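Local coordinates for insecticidal protein (Brevibacillus laterosporus, PDB 7ML9), which is an insecticidal toxin active against the western corn rootworm that probably acts by forming beta-barrel pores in membranes, at residues A[88-101]-A[148-162]. Numbering follows the deposited sequence. Where two conformers were deposited one is given.
Sequences VNNAWATLEGSPTE and LGVKTTATMKFPIAQ. With ACT (acetate ion), chain D.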
loop_
_atom_site.group_PDB
_atom_site.type_symbol
_atom_site.label_atom_id
_atom_site.label_comp_id
_atom_site.label_asym_id
_atom_site.label_seq_id
_atom_site.Cartn_x
_atom_site.Cartn_y
_atom_site.Cartn_z
ATOM N N VAL A 88 -4.056 19.610 -6.481
ATOM C CA VAL A 88 -3.326 18.365 -6.273
ATOM C C VAL A 88 -2.384 18.219 -7.463
ATOM O O VAL A 88 -2.833 18.075 -8.600
ATOM C CB VAL A 88 -4.266 17.162 -6.144
ATOM C CG1 VAL A 88 -3.453 15.905 -5.909
ATOM C CG2 VAL A 88 -5.260 17.385 -5.006
ATOM N N ASN A 89 -1.080 18.289 -7.210
ATOM C CA ASN A 89 -0.088 18.281 -8.285
ATOM C C ASN A 89 0.336 16.875 -8.693
ATOM O O ASN A 89 0.554 16.617 -9.880
ATOM C CB ASN A 89 1.160 19.057 -7.870
ATOM C CG ASN A 89 0.853 20.483 -7.489
ATOM O OD1 ASN A 89 0.164 21.182 -8.224
ATOM N ND2 ASN A 89 1.362 20.923 -6.339
ATOM N N ASN A 90 0.498 15.983 -7.721
ATOM C CA ASN A 90 0.852 14.608 -8.008
ATOM C C ASN A 90 0.462 13.746 -6.820
ATOM O O ASN A 90 0.281 14.220 -5.698
ATOM C CB ASN A 90 2.342 14.455 -8.323
ATOM C CG ASN A 90 2.654 13.147 -9.023
ATOM O OD1 ASN A 90 1.797 12.568 -9.693
ATOM N ND2 ASN A 90 3.881 12.666 -8.859
ATOM N N ALA A 91 0.282 12.458 -7.104
ATOM C CA ALA A 91 -0.026 11.508 -6.047
ATOM C C ALA A 91 0.659 10.188 -6.376
ATOM O O ALA A 91 0.720 9.794 -7.543
ATOM C CB ALA A 91 -1.531 11.315 -5.885
ATOM N N TRP A 92 1.191 9.524 -5.353
ATOM C CA TRP A 92 1.946 8.296 -5.568
ATOM C C TRP A 92 1.885 7.453 -4.302
ATOM O O TRP A 92 1.435 7.905 -3.247
ATOM C CB TRP A 92 3.393 8.591 -5.999
ATOM C CG TRP A 92 4.303 9.207 -4.958
ATOM C CD1 TRP A 92 5.242 8.558 -4.200
ATOM C CD2 TRP A 92 4.397 10.599 -4.602
ATOM N NE1 TRP A 92 5.901 9.454 -3.384
ATOM C CE2 TRP A 92 5.402 10.712 -3.612
ATOM C CE3 TRP A 92 3.726 11.755 -5.019
ATOM C CZ2 TRP A 92 5.743 11.936 -3.025
ATOM C CZ3 TRP A 92 4.067 12.967 -4.438
ATOM C CH2 TRP A 92 5.062 13.047 -3.450
ATOM N N ALA A 93 2.333 6.205 -4.418
ATOM C CA ALA A 93 2.297 5.280 -3.295
ATOM C C ALA A 93 3.525 4.395 -3.365
ATOM O O ALA A 93 3.926 3.967 -4.452
ATOM C CB ALA A 93 1.019 4.440 -3.297
ATOM N N THR A 94 4.154 4.174 -2.220
ATOM C CA THR A 94 5.397 3.427 -2.169
ATOM C C THR A 94 5.311 2.379 -1.074
ATOM O O THR A 94 4.592 2.538 -0.080
ATOM C CB THR A 94 6.623 4.335 -1.934
ATOM O OG1 THR A 94 6.608 4.840 -0.593
ATOM C CG2 THR A 94 6.611 5.500 -2.901
ATOM N N LEU A 95 6.056 1.300 -1.280
ATOM C CA LEU A 95 6.131 0.236 -0.297
ATOM C C LEU A 95 6.776 0.759 0.974
ATOM O O LEU A 95 7.773 1.485 0.933
ATOM C CB LEU A 95 6.931 -0.937 -0.863
ATOM C CG LEU A 95 6.993 -2.166 0.032
ATOM C CD1 LEU A 95 5.622 -2.801 0.130
ATOM C CD2 LEU A 95 8.015 -3.137 -0.529
ATOM N N GLU A 96 6.194 0.400 2.112
ATOM C CA GLU A 96 6.612 0.923 3.406
ATOM C C GLU A 96 7.155 -0.213 4.263
ATOM O O GLU A 96 6.407 -1.120 4.648
ATOM C CB GLU A 96 5.448 1.623 4.096
ATOM C CG GLU A 96 5.906 2.573 5.168
ATOM C CD GLU A 96 5.862 1.950 6.518
ATOM O OE1 GLU A 96 6.930 1.836 7.151
ATOM O OE2 GLU A 96 4.749 1.576 6.939
ATOM N N GLY A 97 8.449 -0.152 4.574
ATOM C CA GLY A 97 9.057 -1.175 5.405
ATOM C C GLY A 97 9.305 -2.467 4.640
ATOM O O GLY A 97 9.439 -2.485 3.412
ATOM N N SER A 98 9.368 -3.567 5.394
ATOM C CA SER A 98 9.559 -4.905 4.847
ATOM C C SER A 98 8.256 -5.683 4.924
ATOM O O SER A 98 7.769 -5.941 6.033
ATOM C CB SER A 98 10.653 -5.649 5.613
ATOM O OG SER A 98 11.914 -5.491 4.992
ATOM N N PRO A 99 7.667 -6.098 3.803
ATOM C CA PRO A 99 6.480 -6.964 3.874
ATOM C C PRO A 99 6.802 -8.302 4.528
ATOM O O PRO A 99 7.956 -8.740 4.595
ATOM C CB PRO A 99 6.080 -7.147 2.402
ATOM C CG PRO A 99 6.797 -6.058 1.653
ATOM C CD PRO A 99 8.063 -5.796 2.419
ATOM N N THR A 100 5.755 -8.956 5.011
ATOM C CA THR A 100 5.854 -10.236 5.698
ATOM C C THR A 100 5.310 -11.335 4.788
ATOM O O THR A 100 4.126 -11.310 4.422
ATOM C CB THR A 100 5.087 -10.210 7.017
ATOM O OG1 THR A 100 5.514 -9.083 7.798
ATOM C CG2 THR A 100 5.334 -11.506 7.810
ATOM N N GLU A 101 6.178 -12.284 4.427
ATOM C CA GLU A 101 5.830 -13.435 3.598
ATOM C C GLU A 101 5.622 -14.679 4.455
ATOM O O GLU A 101 6.303 -14.877 5.464
ATOM C CB GLU A 101 6.920 -13.710 2.567
ATOM C CG GLU A 101 7.172 -12.565 1.613
ATOM C CD GLU A 101 7.720 -13.028 0.271
ATOM O OE1 GLU A 101 7.834 -14.255 0.064
ATOM O OE2 GLU A 101 8.025 -12.165 -0.583
ATOM N N LEU A 148 -8.863 14.929 -0.501
ATOM C CA LEU A 148 -8.191 15.934 -1.304
ATOM C C LEU A 148 -9.141 16.794 -2.119
ATOM O O LEU A 148 -8.679 17.734 -2.773
ATOM C CB LEU A 148 -7.173 15.262 -2.229
ATOM C CG LEU A 148 -5.984 14.651 -1.481
ATOM C CD1 LEU A 148 -5.314 13.570 -2.331
ATOM C CD2 LEU A 148 -4.975 15.761 -1.121
ATOM N N GLY A 149 -10.444 16.516 -2.091
ATOM C CA GLY A 149 -11.407 17.277 -2.862
ATOM C C GLY A 149 -11.598 16.792 -4.280
ATOM O O GLY A 149 -12.364 17.404 -5.038
ATOM N N VAL A 150 -10.919 15.712 -4.659
ATOM C CA VAL A 150 -11.005 15.118 -5.984
ATOM C C VAL A 150 -10.587 13.663 -5.831
ATOM O O VAL A 150 -9.741 13.329 -4.991
ATOM C CB VAL A 150 -10.124 15.876 -7.009
ATOM C CG1 VAL A 150 -8.674 15.974 -6.528
ATOM C CG2 VAL A 150 -10.184 15.227 -8.370
ATOM N N LYS A 151 -11.211 12.784 -6.613
ATOM C CA LYS A 151 -10.836 11.377 -6.557
ATOM C C LYS A 151 -9.364 11.228 -6.914
ATOM O O LYS A 151 -8.901 11.726 -7.945
ATOM C CB LYS A 151 -11.710 10.543 -7.498
ATOM C CG LYS A 151 -11.468 9.036 -7.364
ATOM C CD LYS A 151 -11.655 8.310 -8.684
ATOM C CE LYS A 151 -11.372 6.824 -8.546
ATOM N NZ LYS A 151 -11.235 6.203 -9.903
ATOM N N THR A 152 -8.621 10.561 -6.041
ATOM C CA THR A 152 -7.178 10.446 -6.163
ATOM C C THR A 152 -6.808 8.986 -5.953
ATOM O O THR A 152 -7.264 8.359 -4.989
ATOM C CB THR A 152 -6.466 11.351 -5.140
ATOM O OG1 THR A 152 -6.818 12.717 -5.394
ATOM C CG2 THR A 152 -4.950 11.194 -5.217
ATOM N N THR A 153 -6.023 8.447 -6.880
ATOM C CA THR A 153 -5.601 7.053 -6.860
ATOM C C THR A 153 -4.116 6.996 -7.152
ATOM O O THR A 153 -3.538 7.908 -7.755
ATOM C CB THR A 153 -6.339 6.177 -7.905
ATOM O OG1 THR A 153 -6.103 6.690 -9.221
ATOM C CG2 THR A 153 -7.824 6.124 -7.640
ATOM N N ALA A 154 -3.496 5.902 -6.720
ATOM C CA ALA A 154 -2.096 5.674 -7.030
ATOM C C ALA A 154 -1.841 4.175 -6.964
ATOM O O ALA A 154 -2.398 3.479 -6.109
ATOM C CB ALA A 154 -1.151 6.422 -6.076
ATOM N N THR A 155 -0.990 3.702 -7.861
ATOM C CA THR A 155 -0.646 2.292 -7.948
ATOM C C THR A 155 0.676 2.047 -7.250
ATOM O O THR A 155 1.642 2.792 -7.448
ATOM C CB THR A 155 -0.571 1.847 -9.404
ATOM O OG1 THR A 155 -1.880 1.964 -9.967
ATOM C CG2 THR A 155 -0.086 0.397 -9.497
ATOM N N MET A 156 0.707 1.019 -6.417
ATOM C CA MET A 156 1.905 0.643 -5.692
ATOM C C MET A 156 2.344 -0.743 -6.138
ATOM O O MET A 156 1.519 -1.650 -6.252
ATOM C CB MET A 156 1.661 0.646 -4.191
ATOM C CG MET A 156 2.951 0.653 -3.435
ATOM S SD MET A 156 2.785 -0.208 -1.888
ATOM C CE MET A 156 2.219 -1.795 -2.433
ATOM N N LYS A 157 3.641 -0.896 -6.385
ATOM C CA LYS A 157 4.227 -2.169 -6.781
ATOM C C LYS A 157 5.091 -2.724 -5.659
ATOM O O LYS A 157 5.768 -1.975 -4.951
ATOM C CB LYS A 157 5.063 -2.022 -8.052
ATOM C CG LYS A 157 4.282 -1.477 -9.234
ATOM C CD LYS A 157 5.179 -0.704 -10.202
ATOM C CE LYS A 157 6.582 -1.289 -10.300
ATOM N NZ LYS A 157 6.570 -2.724 -10.705
ATOM N N PHE A 158 5.070 -4.041 -5.508
ATOM C CA PHE A 158 5.817 -4.715 -4.468
ATOM C C PHE A 158 6.310 -6.048 -5.005
ATOM O O PHE A 158 5.658 -6.651 -5.865
ATOM C CB PHE A 158 4.961 -4.939 -3.211
ATOM C CG PHE A 158 3.618 -5.570 -3.482
ATOM C CD1 PHE A 158 2.562 -4.813 -3.971
ATOM C CD2 PHE A 158 3.406 -6.916 -3.228
ATOM C CE1 PHE A 158 1.322 -5.386 -4.207
ATOM C CE2 PHE A 158 2.165 -7.501 -3.463
ATOM C CZ PHE A 158 1.122 -6.737 -3.954
ATOM N N PRO A 159 7.461 -6.523 -4.536
ATOM C CA PRO A 159 7.921 -7.854 -4.937
ATOM C C PRO A 159 7.208 -8.932 -4.141
ATOM O O PRO A 159 6.818 -8.740 -2.987
ATOM C CB PRO A 159 9.423 -7.830 -4.616
ATOM C CG PRO A 159 9.716 -6.434 -4.057
ATOM C CD PRO A 159 8.401 -5.891 -3.599
ATOM N N ILE A 160 7.022 -10.080 -4.785
ATOM C CA ILE A 160 6.380 -11.229 -4.165
ATOM C C ILE A 160 7.267 -12.449 -4.375
ATOM O O ILE A 160 8.192 -12.440 -5.189
ATOM C CB ILE A 160 4.975 -11.492 -4.735
ATOM C CG1 ILE A 160 5.075 -11.783 -6.232
ATOM C CG2 ILE A 160 4.046 -10.311 -4.456
ATOM C CD1 ILE A 160 3.833 -12.416 -6.795
ATOM N N ALA A 161 6.963 -13.508 -3.623
ATOM C CA ALA A 161 7.628 -14.803 -3.759
ATOM C C ALA A 161 9.141 -14.639 -3.663
ATOM O O ALA A 161 9.893 -14.952 -4.588
ATOM C CB ALA A 161 7.230 -15.492 -5.066
ATOM N N GLN A 162 9.570 -14.103 -2.523
ATOM C CA GLN A 162 10.984 -13.869 -2.240
ATOM C C GLN A 162 11.668 -13.151 -3.405
ATOM O O GLN A 162 12.702 -13.584 -3.917
ATOM C CB GLN A 162 11.691 -15.184 -1.903
ATOM C CG GLN A 162 11.070 -15.949 -0.733
ATOM C CD GLN A 162 11.198 -15.215 0.596
ATOM O OE1 GLN A 162 10.224 -15.070 1.340
ATOM N NE2 GLN A 162 12.407 -14.743 0.897
HETATM C C ACT D . 5.817 -3.570 7.129
HETATM O O ACT D . 5.214 -2.513 6.821
HETATM O OXT ACT D . 6.998 -3.682 7.551
HETATM C CH3 ACT D . 4.969 -4.906 6.952
HETATM O O HOH W 1 2.180 5.462 -7.322
HETATM O O HOH W 2 5.175 1.930 -6.137
HETATM O O HOH W 3 6.522 0.753 -4.334
#
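Leu95 sets CG anti to its backbone N (chi1 -175°), and its two methyls divide between neighbours on 153-160: the Leu95 and Phe158 side chains cross at about a right angle, with Leu95 CD1 4.0 Å from Phe158 CB, while CD2 reaches CD of Pro159. Met156 starts the same way (chi1 -164°) but bends at chi2 and chi3, folding along the backbone of 93-95; its CG rests 3.6 Å from Ala93 O and its SD 3.7 Å from Leu95 N. Small residues line the closest approach of the two strands: Ala93 CB and Ala154 CB meet at 4.0 Å, and Ala154 CB also sits over the backbone of Trp92. Ala91 CB and Thr152 CG2, at 3.5 Å, are tighter than ordinary van der Waals contact. Beyond them CG2 of Val88 touches Leu148 CB and Val150 CG1. The two strands run roughly parallel, 25° apart, yet the sheet bonds of 88-96 go to strand 201-229, and 153-160 pairs with 165-172 as a two-stranded antiparallel hairpin. This hairpin thus lies against the long-stranded sheet of an elongated aerolysin/epsilon-toxin-like protein; in aerolysin-type relatives such a hairpin detaches and supplies strands to the membrane barrel, and 153-172 probably corresponds to it. Three waters join the strand backbones: one accepts from Ala93 N and donates to Thr155 O, the second links Ala93 O with Lys157 N, and the third Leu95 N with Lys157 O. Past the corner at Gly97, Glu101 extends its carboxylate to the turn just after strand 153-160, where the N-H of Gln162 is shared by OE1 and OE2, each 3.1 Å from Gln162 N and each using its syn lone pair; Tyr279 packs against the same glutamate.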